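Local coordinates for protein peptidyl-prolyl cis-trans isomerase cyclophilin-type (Toxoplasma gondii, PDB 3BO7) that probably catalyses the cis-trans isomerisation of peptide bonds preceding proline, so speeding protein folding, and binds the immunosuppressant peptide cyclosporin A, at residues E21-M26 / H133-R138; V12-S17 / P163-E168; R53-Q58 / K124-L129; G60-R65 / P77-G82; S33-C38 / I169-N174. One frame throughout, in Å; residues are numbered along the deposited sequence.

Contact 1: residues E21-M26 / H133-R138; sequences ELHADM and HTIFGR
Glu21 and Arg138 lie side by side, pointing the same way, and meet side-on, NE and NH2 of the guanidinium both turned to one carboxylate oxygen. Glu21 OE1 receives Arg138 NE at 2.7 Å and Arg138 NH2 at 3.0 Å, and lies close to the guanidinium plane. The two planes are 38° apart, and NH2 comes in on the syn side of the oxygen. Glu21 CG is anti to the backbone N (chi1 174°) and the chain beyond it is extended, which carries OE1 alongside Arg138; OE2 bonds to Tyr8 instead. His23 crosses Arg138 at about a right angle, NE2 reaching Arg138 CG at 3.8 Å, while a water joins His23 NE2 to the carbonyl of Gly137. On the other face, Leu22 CD2 rests 3.9 Å from Phe136 CD1. Backbone pairing of strands 16-22 and 135-141 joins the same residues: Glu21 and Arg138 exchange two hydrogen bonds, and His23 N donates to Phe136 O from above its carbonyl plane. Since His23 ND1 bonds to Lys6 NZ, with Arg138 also close by, a neutral imidazole seems likely, and the positive charge of Arg138 is probably balanced mainly by Glu21.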
# COMPACT_ATOMS: atom_id res chain seq x y z
N GLU A 21 2.51 9.93 -4.11
CA GLU A 21 1.92 11.05 -3.41
C GLU A 21 0.90 10.54 -2.40
O GLU A 21 0.02 9.74 -2.74
CB GLU A 21 1.24 11.97 -4.41
CG GLU A 21 0.45 13.10 -3.79
CD GLU A 21 -0.11 14.03 -4.83
OE1 GLU A 21 -0.99 13.61 -5.61
OE2 GLU A 21 0.34 15.19 -4.89
N LEU A 22 1.01 11.02 -1.16
CA LEU A 22 0.05 10.69 -0.13
C LEU A 22 -0.97 11.81 0.08
O LEU A 22 -0.60 12.96 0.27
CB LEU A 22 0.77 10.39 1.18
CG LEU A 22 1.68 9.16 1.26
CD1 LEU A 22 2.19 9.06 2.68
CD2 LEU A 22 0.98 7.88 0.88
N HIS A 23 -2.26 11.47 0.06
CA HIS A 23 -3.33 12.44 0.28
C HIS A 23 -3.60 12.70 1.77
O HIS A 23 -4.69 12.44 2.28
CB HIS A 23 -4.62 11.99 -0.40
CG HIS A 23 -4.46 11.66 -1.85
ND1 HIS A 23 -3.98 12.57 -2.77
CD2 HIS A 23 -4.72 10.53 -2.54
CE1 HIS A 23 -3.94 12.01 -3.96
NE2 HIS A 23 -4.39 10.77 -3.85
N ALA A 24 -2.59 13.24 2.45
CA ALA A 24 -2.66 13.65 3.85
C ALA A 24 -3.75 14.67 4.13
O ALA A 24 -4.15 14.87 5.29
CB ALA A 24 -1.32 14.19 4.29
N ASP A 25 -4.22 15.33 3.07
CA ASP A 25 -5.30 16.30 3.16
C ASP A 25 -6.69 15.66 3.28
O ASP A 25 -7.59 16.24 3.91
CB ASP A 25 -5.26 17.30 1.98
CG ASP A 25 -5.27 16.62 0.61
OD1 ASP A 25 -4.83 15.45 0.48
OD2 ASP A 25 -5.70 17.27 -0.36
N MET A 26 -6.86 14.48 2.70
CA MET A 26 -8.16 13.80 2.63
C MET A 26 -8.18 12.49 3.43
O MET A 26 -9.25 12.01 3.81
CB MET A 26 -8.55 13.53 1.17
CG MET A 26 -8.93 14.77 0.38
SD MET A 26 -9.23 14.46 -1.37
CE MET A 26 -7.58 14.42 -2.05
N HIS A 133 -12.61 0.88 1.33
CA HIS A 133 -11.17 0.96 1.52
C HIS A 133 -10.67 2.41 1.50
O HIS A 133 -11.02 3.19 0.60
CB HIS A 133 -10.47 0.10 0.46
CG HIS A 133 -10.83 -1.35 0.53
ND1 HIS A 133 -10.12 -2.25 1.30
CD2 HIS A 133 -11.85 -2.05 -0.02
CE1 HIS A 133 -10.68 -3.44 1.20
NE2 HIS A 133 -11.73 -3.35 0.41
N THR A 134 -9.88 2.78 2.51
CA THR A 134 -9.26 4.09 2.57
C THR A 134 -8.23 4.23 1.45
O THR A 134 -7.20 3.55 1.47
CB THR A 134 -8.54 4.34 3.92
OG1 THR A 134 -9.47 4.29 5.00
CG2 THR A 134 -7.85 5.71 3.91
N ILE A 135 -8.55 5.08 0.48
CA ILE A 135 -7.60 5.51 -0.53
C ILE A 135 -6.79 6.60 0.13
O ILE A 135 -7.36 7.58 0.63
CB ILE A 135 -8.32 6.08 -1.78
CG1 ILE A 135 -8.97 4.95 -2.58
CG2 ILE A 135 -7.33 6.89 -2.66
CD1 ILE A 135 -10.11 5.40 -3.46
N PHE A 136 -5.47 6.44 0.14
CA PHE A 136 -4.64 7.42 0.81
C PHE A 136 -3.47 7.91 -0.04
O PHE A 136 -2.66 8.71 0.41
CB PHE A 136 -4.19 6.92 2.21
CG PHE A 136 -3.24 5.74 2.18
CD1 PHE A 136 -1.90 5.91 2.51
CD2 PHE A 136 -3.69 4.46 1.87
CE1 PHE A 136 -1.02 4.83 2.50
CE2 PHE A 136 -2.82 3.39 1.85
CZ PHE A 136 -1.48 3.57 2.17
N GLY A 137 -3.42 7.46 -1.28
CA GLY A 137 -2.41 7.95 -2.20
C GLY A 137 -2.56 7.55 -3.65
O GLY A 137 -3.55 6.93 -4.05
N ARG A 138 -1.57 7.92 -4.44
CA ARG A 138 -1.47 7.52 -5.84
C ARG A 138 -0.01 7.46 -6.28
O ARG A 138 0.83 8.22 -5.80
CB ARG A 138 -2.27 8.45 -6.74
CG ARG A 138 -1.88 9.92 -6.61
CD ARG A 138 -2.44 10.75 -7.74
NE ARG A 138 -1.98 12.13 -7.66
CZ ARG A 138 -1.77 12.92 -8.71
NH1 ARG A 138 -1.97 12.47 -9.94
NH2 ARG A 138 -1.35 14.16 -8.52
O HOH W 1 -5.45 8.31 -5.46

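Contact 2: residues V12-S17 / P163-E168; sequences VTTQGS and PPKVEE
The carboxamide of Gln15, one of two flat groups here, crosses the Pro164 ring at a slant, CD lying 4.1 Å from Pro164 CG and NE2 3.6 Å from Pro164 N; the same NE2 is bonded to Lys162 O. The second flat group, the carboxylate of Glu167, divides its oxygens between two methyls, OE1 on Thr14 CG2 at 3.4 Å and OE2 on Val12 CG1 at 3.6 Å. The backbones pair antiparallel. Val12 N donates to Glu168 O, and Val12 O accepts from two successive amides, Glu167 N at 2.7 Å and the longer Glu168 N at 3.3 Å. Thr14 is gripped twice by Lys165: its N donates to Lys165 O, while its OG1, set between the backbone N and the carbonyl carbon (chi1 58°), accepts from Lys165 N at 3.2 Å. Thr13 OG1 works inside its own turn, accepting from Gln15 N and donating to Gly16 O. Thr13 and Val166 both pack on Phe48, and Trp149 of helix 143-149 touches Thr13 and Pro164. Glu167 and Glu168, both facing Val12, form a classic beta bulge, next to an ST turn that leads from strand 7-13 into strand 16-22 of the cyclophilin sheet.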
# COMPACT_ATOMS: atom_id res chain seq x y z
N VAL A 12 11.37 1.62 -2.92
CA VAL A 12 12.41 0.98 -3.73
C VAL A 12 12.31 -0.53 -3.54
O VAL A 12 12.50 -1.04 -2.43
CB VAL A 12 13.85 1.44 -3.31
CG1 VAL A 12 14.90 0.92 -4.30
CG2 VAL A 12 13.95 2.94 -3.19
N THR A 13 11.99 -1.25 -4.62
CA THR A 13 11.92 -2.71 -4.53
C THR A 13 12.99 -3.39 -5.36
O THR A 13 13.69 -2.76 -6.16
CB THR A 13 10.52 -3.30 -4.88
OG1 THR A 13 10.33 -3.32 -6.30
CG2 THR A 13 9.38 -2.51 -4.20
N THR A 14 13.11 -4.70 -5.18
CA THR A 14 14.04 -5.53 -5.93
C THR A 14 13.65 -5.63 -7.41
O THR A 14 14.38 -6.21 -8.20
CB THR A 14 14.14 -6.95 -5.32
OG1 THR A 14 12.84 -7.56 -5.30
CG2 THR A 14 14.68 -6.89 -3.89
N GLN A 15 12.49 -5.08 -7.77
CA GLN A 15 11.99 -5.14 -9.14
C GLN A 15 11.39 -3.81 -9.61
O GLN A 15 10.37 -3.78 -10.30
CB GLN A 15 10.95 -6.26 -9.29
CG GLN A 15 11.50 -7.67 -9.07
CD GLN A 15 10.45 -8.74 -9.21
OE1 GLN A 15 9.61 -8.68 -10.10
NE2 GLN A 15 10.49 -9.73 -8.32
N GLY A 16 12.04 -2.72 -9.22
CA GLY A 16 11.60 -1.39 -9.63
C GLY A 16 11.23 -0.50 -8.46
O GLY A 16 11.09 -0.97 -7.33
N SER A 17 11.08 0.78 -8.76
CA SER A 17 10.76 1.79 -7.75
C SER A 17 9.48 2.55 -8.10
O SER A 17 9.17 2.76 -9.28
CB SER A 17 11.92 2.78 -7.58
OG SER A 17 13.03 2.14 -6.98
N PRO A 163 8.09 -12.62 -5.71
CA PRO A 163 7.46 -11.39 -5.21
C PRO A 163 8.46 -10.24 -5.15
O PRO A 163 9.57 -10.44 -4.65
CB PRO A 163 7.00 -11.76 -3.79
CG PRO A 163 7.09 -13.25 -3.71
CD PRO A 163 8.17 -13.65 -4.66
N PRO A 164 8.08 -9.05 -5.67
CA PRO A 164 8.90 -7.87 -5.44
C PRO A 164 9.01 -7.61 -3.94
O PRO A 164 8.00 -7.67 -3.22
CB PRO A 164 8.11 -6.74 -6.11
CG PRO A 164 7.24 -7.41 -7.10
CD PRO A 164 6.90 -8.74 -6.50
N LYS A 165 10.23 -7.36 -3.47
CA LYS A 165 10.49 -7.13 -2.06
C LYS A 165 10.99 -5.70 -1.85
O LYS A 165 11.85 -5.22 -2.60
CB LYS A 165 11.52 -8.15 -1.53
CG LYS A 165 11.82 -8.04 -0.04
CD LYS A 165 12.75 -9.17 0.45
CE LYS A 165 14.20 -8.98 -0.01
NZ LYS A 165 14.85 -7.76 0.57
N VAL A 166 10.42 -5.03 -0.85
CA VAL A 166 10.78 -3.65 -0.52
C VAL A 166 12.19 -3.62 0.07
O VAL A 166 12.45 -4.24 1.10
CB VAL A 166 9.77 -3.00 0.48
CG1 VAL A 166 10.23 -1.61 0.91
CG2 VAL A 166 8.36 -2.94 -0.12
N GLU A 167 13.09 -2.91 -0.62
CA GLU A 167 14.45 -2.67 -0.12
C GLU A 167 14.44 -1.52 0.88
O GLU A 167 15.07 -1.60 1.94
CB GLU A 167 15.41 -2.39 -1.28
CG GLU A 167 15.96 -3.65 -1.94
CD GLU A 167 16.56 -3.43 -3.32
OE1 GLU A 167 17.03 -4.43 -3.91
OE2 GLU A 167 16.57 -2.29 -3.83
N GLU A 168 13.71 -0.47 0.55
CA GLU A 168 13.59 0.70 1.43
C GLU A 168 12.50 1.61 0.94
O GLU A 168 12.07 1.53 -0.21
CB GLU A 168 14.91 1.49 1.47
CG GLU A 168 15.30 2.09 0.12
CD GLU A 168 16.50 3.01 0.20
OE1 GLU A 168 16.91 3.39 1.32
OE2 GLU A 168 17.03 3.35 -0.88

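Contact 3: residues R53-Q58 / K124-L129; sequences RNFMIQ and KSCEHL
Phe55 meets Cys126 and Leu129 in the wall of the ligand-binding pocket of the cyclophilin fold, where Phe55 and Leu129 also pack on modified side chains of the bound peptide. Segment 53-58 leads into strand 56-59, whereas 124-129 belongs to the loop after strand 119-122 and ends in a 3-10 turn. The side-chain contact of the ring is apolar. Phe55 and Leu129 reach toward each other tip to tip, and Leu129 CD1 touches Phe55 CE1 at 3.9 Å, in the plane of the ring. Phe55 CG is anti to the backbone N (chi1 178°), and although its CB starts away from the loop, the ring end comes nearer to it. One face of that ring is occupied by its own neighbour, Met56 CG standing 3.4 Å above the centre; Cys126 and Leu129 meet the ring at its edge. Leu129 N bonds to Cys126 O within the turn that carries both residues. Around this apolar patch the peptide finds polar partners as well, its backbone bonding to Gln58 NE2 and His128 NE2. Cys126 completes the edge: CB lies 3.7 Å from Phe55 CE1, and SG sits 5.2 Å from the centroid of the Phe55 ring, 77° off its normal.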
# COMPACT_ATOMS: atom_id res chain seq x y z
N ARG A 53 -3.66 -9.90 -12.02
CA ARG A 53 -3.72 -9.21 -13.31
C ARG A 53 -5.07 -8.52 -13.47
O ARG A 53 -6.11 -9.09 -13.14
CB ARG A 53 -3.52 -10.22 -14.45
CG ARG A 53 -3.61 -9.65 -15.87
CD ARG A 53 -3.67 -10.77 -16.91
NE ARG A 53 -3.77 -10.28 -18.28
CZ ARG A 53 -4.89 -10.26 -19.00
NH1 ARG A 53 -6.03 -10.71 -18.49
NH2 ARG A 53 -4.87 -9.79 -20.25
N ASN A 54 -5.03 -7.28 -13.97
CA ASN A 54 -6.25 -6.47 -14.20
C ASN A 54 -7.02 -6.07 -12.93
O ASN A 54 -8.19 -5.70 -13.00
CB ASN A 54 -7.19 -7.17 -15.18
CG ASN A 54 -6.69 -7.12 -16.60
OD1 ASN A 54 -6.80 -8.11 -17.33
ND2 ASN A 54 -6.14 -5.98 -17.00
N PHE A 55 -6.35 -6.14 -11.79
CA PHE A 55 -6.98 -5.78 -10.53
C PHE A 55 -6.02 -4.95 -9.68
O PHE A 55 -6.08 -3.72 -9.71
CB PHE A 55 -7.54 -7.03 -9.82
CG PHE A 55 -8.18 -6.75 -8.48
CD1 PHE A 55 -8.87 -5.55 -8.25
CD2 PHE A 55 -8.12 -7.69 -7.46
CE1 PHE A 55 -9.46 -5.30 -7.02
CE2 PHE A 55 -8.70 -7.45 -6.23
CZ PHE A 55 -9.37 -6.25 -6.00
N MET A 56 -5.13 -5.61 -8.94
CA MET A 56 -4.21 -4.92 -8.03
C MET A 56 -3.08 -5.83 -7.58
O MET A 56 -3.11 -7.04 -7.80
CB MET A 56 -4.96 -4.36 -6.81
CG MET A 56 -5.72 -5.42 -6.01
SD MET A 56 -4.72 -6.23 -4.75
CE MET A 56 -4.91 -7.95 -5.21
N ILE A 57 -2.07 -5.22 -6.95
CA ILE A 57 -1.04 -5.93 -6.22
C ILE A 57 -1.09 -5.45 -4.77
O ILE A 57 -1.32 -4.27 -4.51
CB ILE A 57 0.37 -5.74 -6.87
CG1 ILE A 57 1.38 -6.72 -6.28
CG2 ILE A 57 0.85 -4.28 -6.79
CD1 ILE A 57 2.70 -6.82 -7.07
N GLN A 58 -0.90 -6.38 -3.83
CA GLN A 58 -1.10 -6.15 -2.41
C GLN A 58 0.19 -6.38 -1.63
O GLN A 58 0.88 -7.37 -1.88
CB GLN A 58 -2.21 -7.06 -1.90
CG GLN A 58 -2.64 -6.83 -0.46
CD GLN A 58 -3.70 -7.82 0.02
OE1 GLN A 58 -4.31 -8.54 -0.79
NE2 GLN A 58 -3.93 -7.86 1.33
N LYS A 124 -6.06 -1.47 -12.44
CA LYS A 124 -7.18 -0.83 -13.14
C LYS A 124 -8.32 -0.52 -12.18
O LYS A 124 -8.25 -0.86 -10.99
CB LYS A 124 -7.67 -1.67 -14.32
CG LYS A 124 -8.61 -0.92 -15.29
CD LYS A 124 -8.06 0.47 -15.70
CE LYS A 124 -9.16 1.39 -16.19
NZ LYS A 124 -8.65 2.76 -16.49
N SER A 125 -9.34 0.16 -12.68
CA SER A 125 -10.50 0.51 -11.88
C SER A 125 -11.10 -0.67 -11.15
O SER A 125 -11.16 -1.79 -11.67
CB SER A 125 -11.55 1.16 -12.77
OG SER A 125 -11.05 2.39 -13.25
N CYS A 126 -11.53 -0.41 -9.92
CA CYS A 126 -12.20 -1.39 -9.06
C CYS A 126 -13.05 -0.59 -8.08
O CYS A 126 -12.85 -0.66 -6.87
CB CYS A 126 -11.19 -2.29 -8.33
SG CYS A 126 -9.74 -1.43 -7.66
N GLU A 127 -14.00 0.16 -8.63
CA GLU A 127 -14.78 1.11 -7.85
C GLU A 127 -15.86 0.48 -6.95
O GLU A 127 -16.52 1.19 -6.18
CB GLU A 127 -15.36 2.21 -8.76
CG GLU A 127 -14.31 3.18 -9.26
CD GLU A 127 -14.90 4.41 -9.92
OE1 GLU A 127 -14.89 4.47 -11.17
OE2 GLU A 127 -15.41 5.31 -9.22
N HIS A 128 -16.03 -0.83 -7.05
CA HIS A 128 -16.84 -1.56 -6.06
C HIS A 128 -16.17 -1.50 -4.67
O HIS A 128 -16.80 -1.81 -3.66
CB HIS A 128 -17.09 -3.02 -6.50
CG HIS A 128 -15.83 -3.81 -6.71
ND1 HIS A 128 -15.09 -3.75 -7.88
CD2 HIS A 128 -15.18 -4.68 -5.90
CE1 HIS A 128 -14.04 -4.54 -7.77
NE2 HIS A 128 -14.06 -5.12 -6.58
N LEU A 129 -14.91 -1.07 -4.64
CA LEU A 129 -14.15 -0.90 -3.39
C LEU A 129 -14.31 0.49 -2.76
O LEU A 129 -13.93 0.69 -1.60
CB LEU A 129 -12.66 -1.27 -3.57
CG LEU A 129 -12.38 -2.67 -4.15
CD1 LEU A 129 -10.89 -2.95 -4.27
CD2 LEU A 129 -13.06 -3.76 -3.33

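Contact 4: residues G60-R65 / P77-G82; sequences GRAELR and PRSISG. With SO4 (sulfate ion), chain L.
Glu63 and Ser79 form the close part of this contact, in which one carboxylate serves a serine twice over. Ser79 OG donates to Glu63 OE1 on its syn lone pair at 2.9 Å, while Ser79 N reaches Glu63 OE2, also at 2.9 Å, from above the carboxylate plane. Ser79 OG in turn accepts from Ala62 N at 3.3 Å. A bend at chi2 (83°) turns the Glu63 chain back toward the 77-82 segment, and Ala62 CB packs against Arg78 C at 3.6 Å. The outer side is looser. A water gives a hydrogen bond to Glu63 OE2 and a weak one to Ser79 O, and Arg61 NE donates to O1 of a sulfate ion at 2.7 Å, probably from the crystallisation liquor. Glu63 OE1 stands 3.5 Å above the centre of the Arg61 guanidinium, in a long salt bridge with NE in which no N-H points at the oxygen. Both segments belong to the long connection between strands 56-59 and 104-107. Arg61 holds Glu118, just ahead of strand 119-122, through a salt bridge, Arg65 NH1 bonds to Ser76 O while its guanidinium makes a cation-pi contact with Tyr42, and Gly82 N bonds to Ser33 of helix 28-39.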
# COMPACT_ATOMS: atom_id res chain seq x y z
N GLY A 60 2.57 -4.95 2.33
CA GLY A 60 2.54 -4.37 3.68
C GLY A 60 2.30 -5.30 4.85
O GLY A 60 2.08 -4.85 5.98
N ARG A 61 2.31 -6.61 4.60
CA ARG A 61 2.06 -7.59 5.65
C ARG A 61 3.32 -7.93 6.46
O ARG A 61 4.24 -8.57 5.95
CB ARG A 61 1.42 -8.86 5.07
CG ARG A 61 0.98 -9.84 6.15
CD ARG A 61 -0.11 -10.81 5.70
NE ARG A 61 -0.43 -11.72 6.80
CZ ARG A 61 -1.37 -11.49 7.72
NH1 ARG A 61 -2.10 -10.38 7.67
NH2 ARG A 61 -1.57 -12.38 8.68
N ALA A 62 3.35 -7.49 7.71
CA ALA A 62 4.47 -7.76 8.61
C ALA A 62 4.78 -9.25 8.76
O ALA A 62 5.95 -9.66 8.77
CB ALA A 62 4.21 -7.13 9.97
N GLU A 63 3.73 -10.06 8.85
CA GLU A 63 3.84 -11.51 9.00
C GLU A 63 4.59 -12.22 7.87
O GLU A 63 5.09 -13.33 8.06
CB GLU A 63 2.45 -12.14 9.17
CG GLU A 63 1.74 -11.78 10.49
CD GLU A 63 1.00 -10.44 10.45
OE1 GLU A 63 1.09 -9.70 9.44
OE2 GLU A 63 0.32 -10.13 11.44
N LEU A 64 4.67 -11.57 6.70
CA LEU A 64 5.32 -12.15 5.53
C LEU A 64 6.66 -11.50 5.19
O LEU A 64 7.25 -11.79 4.15
CB LEU A 64 4.38 -12.09 4.32
CG LEU A 64 3.09 -12.91 4.36
CD1 LEU A 64 2.26 -12.61 3.14
CD2 LEU A 64 3.36 -14.42 4.46
N ARG A 65 7.14 -10.63 6.08
CA ARG A 65 8.44 -9.99 5.92
C ARG A 65 9.57 -11.02 5.83
O ARG A 65 9.70 -11.89 6.71
CB ARG A 65 8.70 -9.04 7.07
CG ARG A 65 9.83 -8.04 6.83
CD ARG A 65 10.19 -7.30 8.11
NE ARG A 65 9.21 -6.28 8.47
CZ ARG A 65 8.40 -6.35 9.53
NH1 ARG A 65 8.43 -7.40 10.34
NH2 ARG A 65 7.56 -5.36 9.77
N PRO A 77 6.74 -8.47 14.32
CA PRO A 77 6.35 -9.69 13.61
C PRO A 77 4.89 -9.72 13.14
O PRO A 77 4.60 -10.33 12.11
CB PRO A 77 6.62 -10.80 14.64
CG PRO A 77 6.52 -10.14 15.96
CD PRO A 77 6.96 -8.71 15.77
N ARG A 78 3.98 -9.07 13.88
CA ARG A 78 2.59 -8.95 13.44
C ARG A 78 2.27 -7.55 12.92
O ARG A 78 2.95 -6.57 13.28
CB ARG A 78 1.59 -9.39 14.54
CG ARG A 78 1.41 -8.43 15.68
CD ARG A 78 0.20 -8.81 16.56
NE ARG A 78 0.47 -9.99 17.39
CZ ARG A 78 0.11 -10.14 18.67
NH1 ARG A 78 -0.53 -9.17 19.31
NH2 ARG A 78 0.42 -11.26 19.31
N SER A 79 1.24 -7.46 12.08
CA SER A 79 0.82 -6.20 11.48
C SER A 79 0.23 -5.26 12.53
O SER A 79 -0.60 -5.65 13.35
CB SER A 79 -0.17 -6.45 10.34
OG SER A 79 0.49 -6.90 9.17
N ILE A 80 0.70 -4.02 12.48
CA ILE A 80 0.27 -2.98 13.39
C ILE A 80 0.11 -1.70 12.58
O ILE A 80 0.63 -1.61 11.47
CB ILE A 80 1.33 -2.73 14.51
CG1 ILE A 80 2.75 -2.66 13.92
CG2 ILE A 80 1.22 -3.80 15.61
CD1 ILE A 80 3.78 -2.01 14.83
N SER A 81 -0.62 -0.73 13.12
CA SER A 81 -0.62 0.60 12.53
C SER A 81 0.62 1.36 13.04
O SER A 81 1.33 0.87 13.92
CB SER A 81 -1.90 1.35 12.89
OG SER A 81 -1.93 1.68 14.26
N GLY A 82 0.86 2.54 12.48
CA GLY A 82 1.99 3.37 12.89
C GLY A 82 1.82 4.13 14.20
O GLY A 82 2.78 4.70 14.71
S SO4 L . 0.51 -15.41 7.66
O1 SO4 L . 0.61 -14.21 6.82
O2 SO4 L . 1.29 -16.49 7.07
O3 SO4 L . 1.01 -15.15 9.01
O4 SO4 L . -0.89 -15.79 7.74
O HOH W 2 -1.86 -8.59 12.53

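Contact 5: residues S33-C38 / I169-N174; sequences SFLRLC and IIVFKN. With EDO (1,2-ethanediol), chain N.
Leu35 and Cys38, one helical turn apart, press against Ile169 and Val171, alternate residues of a strand. Cys38 SG touches Ile169 CG2 at 3.7 Å and Cys38 CB meets Val171 CG2 at 3.9 Å. Leu35 CD2, coming across Val171 at a slant, reaches Val171 CG1 at 3.8 Å. The Leu35 and Asn174 side chains pass in opposite directions, Leu35 CD1 lying 3.5 Å from Asn174 OD1, which accepts a hydrogen bond from Phe176 N. Asn174 CG is anti to the backbone N (chi1 165°), and the amide lies beside Leu35 after the chain has rounded the corner at Phe172. A water links the two backbones, donating to Cys38 O at 2.6 Å and to Ile169 O at 3.3 Å. Further out, Leu9 of strand 7-13 packs against Phe34, Leu35 and Ile169, and the Phe34 ring stacks on Phe43. The axes of the segments 33-38 and 169-171 come within 9.8 Å of each other and run at 114°. A helix laid over the Ile169 and Val171 side of the strand, with small and branched side chains between, is the arrangement of the cyclophilin fold, whose eight-stranded barrel has a helix covering each open end.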
# COMPACT_ATOMS: atom_id res chain seq x y z
N SER A 33 -0.15 7.18 9.84
CA SER A 33 0.21 5.81 10.22
C SER A 33 1.32 5.27 9.34
O SER A 33 2.31 4.71 9.84
CB SER A 33 -1.01 4.89 10.14
OG SER A 33 -0.65 3.55 10.43
N PHE A 34 1.15 5.43 8.02
CA PHE A 34 2.06 4.86 7.03
C PHE A 34 3.46 5.45 7.20
O PHE A 34 4.46 4.72 7.18
CB PHE A 34 1.51 5.12 5.62
CG PHE A 34 2.21 4.34 4.54
CD1 PHE A 34 1.79 3.05 4.20
CD2 PHE A 34 3.29 4.88 3.85
CE1 PHE A 34 2.43 2.32 3.19
CE2 PHE A 34 3.94 4.15 2.84
CZ PHE A 34 3.51 2.87 2.52
N LEU A 35 3.51 6.78 7.37
CA LEU A 35 4.76 7.53 7.51
C LEU A 35 5.43 7.24 8.84
O LEU A 35 6.65 7.14 8.91
CB LEU A 35 4.52 9.04 7.31
CG LEU A 35 4.14 9.46 5.87
CD1 LEU A 35 3.55 10.87 5.82
CD2 LEU A 35 5.30 9.34 4.89
N ARG A 36 4.63 7.07 9.89
CA ARG A 36 5.18 6.62 11.17
C ARG A 36 5.84 5.24 11.07
O ARG A 36 6.84 4.98 11.75
CB ARG A 36 4.13 6.65 12.28
CG ARG A 36 3.71 8.06 12.70
CD ARG A 36 2.80 8.04 13.90
NE ARG A 36 1.93 9.22 13.95
CZ ARG A 36 1.38 9.69 15.06
NH1 ARG A 36 1.62 9.10 16.22
NH2 ARG A 36 0.59 10.76 15.02
N LEU A 37 5.30 4.38 10.21
CA LEU A 37 5.85 3.04 9.97
C LEU A 37 7.09 3.10 9.08
O LEU A 37 8.06 2.38 9.33
CB LEU A 37 4.80 2.10 9.34
CG LEU A 37 3.63 1.62 10.20
CD1 LEU A 37 2.63 0.87 9.35
CD2 LEU A 37 4.09 0.76 11.36
N CYS A 38 7.04 3.94 8.04
CA CYS A 38 8.22 4.27 7.25
C CYS A 38 9.39 4.75 8.13
O CYS A 38 10.55 4.39 7.87
CB CYS A 38 7.90 5.32 6.18
SG CYS A 38 6.89 4.73 4.82
N ILE A 169 12.08 2.51 1.82
CA ILE A 169 11.18 3.58 1.47
C ILE A 169 11.84 4.91 1.80
O ILE A 169 12.26 5.15 2.94
CB ILE A 169 9.79 3.42 2.14
CG1 ILE A 169 9.19 2.06 1.77
CG2 ILE A 169 8.87 4.57 1.75
CD1 ILE A 169 7.77 1.82 2.28
N ILE A 170 11.98 5.76 0.78
CA ILE A 170 12.56 7.08 0.97
C ILE A 170 11.42 8.08 1.08
O ILE A 170 10.62 8.21 0.16
CB ILE A 170 13.53 7.49 -0.19
CG1 ILE A 170 14.58 6.40 -0.45
CG2 ILE A 170 14.19 8.84 0.13
CD1 ILE A 170 15.46 6.63 -1.69
N VAL A 171 11.34 8.76 2.22
CA VAL A 171 10.34 9.80 2.41
C VAL A 171 10.96 11.16 2.10
O VAL A 171 11.95 11.55 2.70
CB VAL A 171 9.73 9.76 3.84
CG1 VAL A 171 8.69 10.86 4.00
CG2 VAL A 171 9.10 8.40 4.13
N PHE A 172 10.37 11.85 1.13
CA PHE A 172 10.85 13.16 0.69
C PHE A 172 10.08 14.30 1.35
O PHE A 172 10.54 15.44 1.34
CB PHE A 172 10.73 13.29 -0.84
CG PHE A 172 11.66 12.40 -1.59
CD1 PHE A 172 12.97 12.79 -1.86
CD2 PHE A 172 11.22 11.16 -2.05
CE1 PHE A 172 13.83 11.95 -2.56
CE2 PHE A 172 12.07 10.32 -2.75
CZ PHE A 172 13.37 10.71 -3.01
N LYS A 173 8.90 13.99 1.88
CA LYS A 173 8.09 14.98 2.58
C LYS A 173 7.02 14.33 3.45
O LYS A 173 6.15 13.61 2.96
CB LYS A 173 7.45 15.98 1.61
CG LYS A 173 6.82 17.15 2.32
CD LYS A 173 5.91 17.91 1.41
CE LYS A 173 5.30 19.11 2.13
NZ LYS A 173 4.22 19.69 1.28
N ASN A 174 7.10 14.60 4.74
CA ASN A 174 6.09 14.17 5.67
C ASN A 174 5.49 15.41 6.29
O ASN A 174 6.16 16.09 7.05
CB ASN A 174 6.69 13.25 6.72
CG ASN A 174 5.80 13.06 7.91
OD1 ASN A 174 4.64 13.47 7.90
ND2 ASN A 174 6.32 12.45 8.95
C1 EDO N . -1.57 10.10 17.85
O1 EDO N . -2.60 9.11 17.94
C2 EDO N . -0.59 9.88 19.00
O2 EDO N . 0.69 10.45 18.68
O HOH W 3 11.03 3.55 5.50

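Overall arrangement
Contacts 1 and 3 are buried, whereas contacts 2, 4 and 5 are partly open to solvent. Contacts 1 and 2 share strand 16-22 and are built on sheet pairing, yet lie on opposite sides of the chain's centre, about 21 Å apart between centres. Contact 5 continues strand 166-171 beyond contact 2 and adds apolar helix-on-strand packing to a strand that stays in the sheet; it also touches contact 1, where Phe34 meets Phe136 and Leu35 meets Leu22. Contact 4, made of irregular chain, relies on a carboxylate and a hydroxyl and reaches contact 5 from Gly82 to Ser33. Contact 3, whose ring contact is apolar like the packing of contact 5, lies at the peptide-binding pocket.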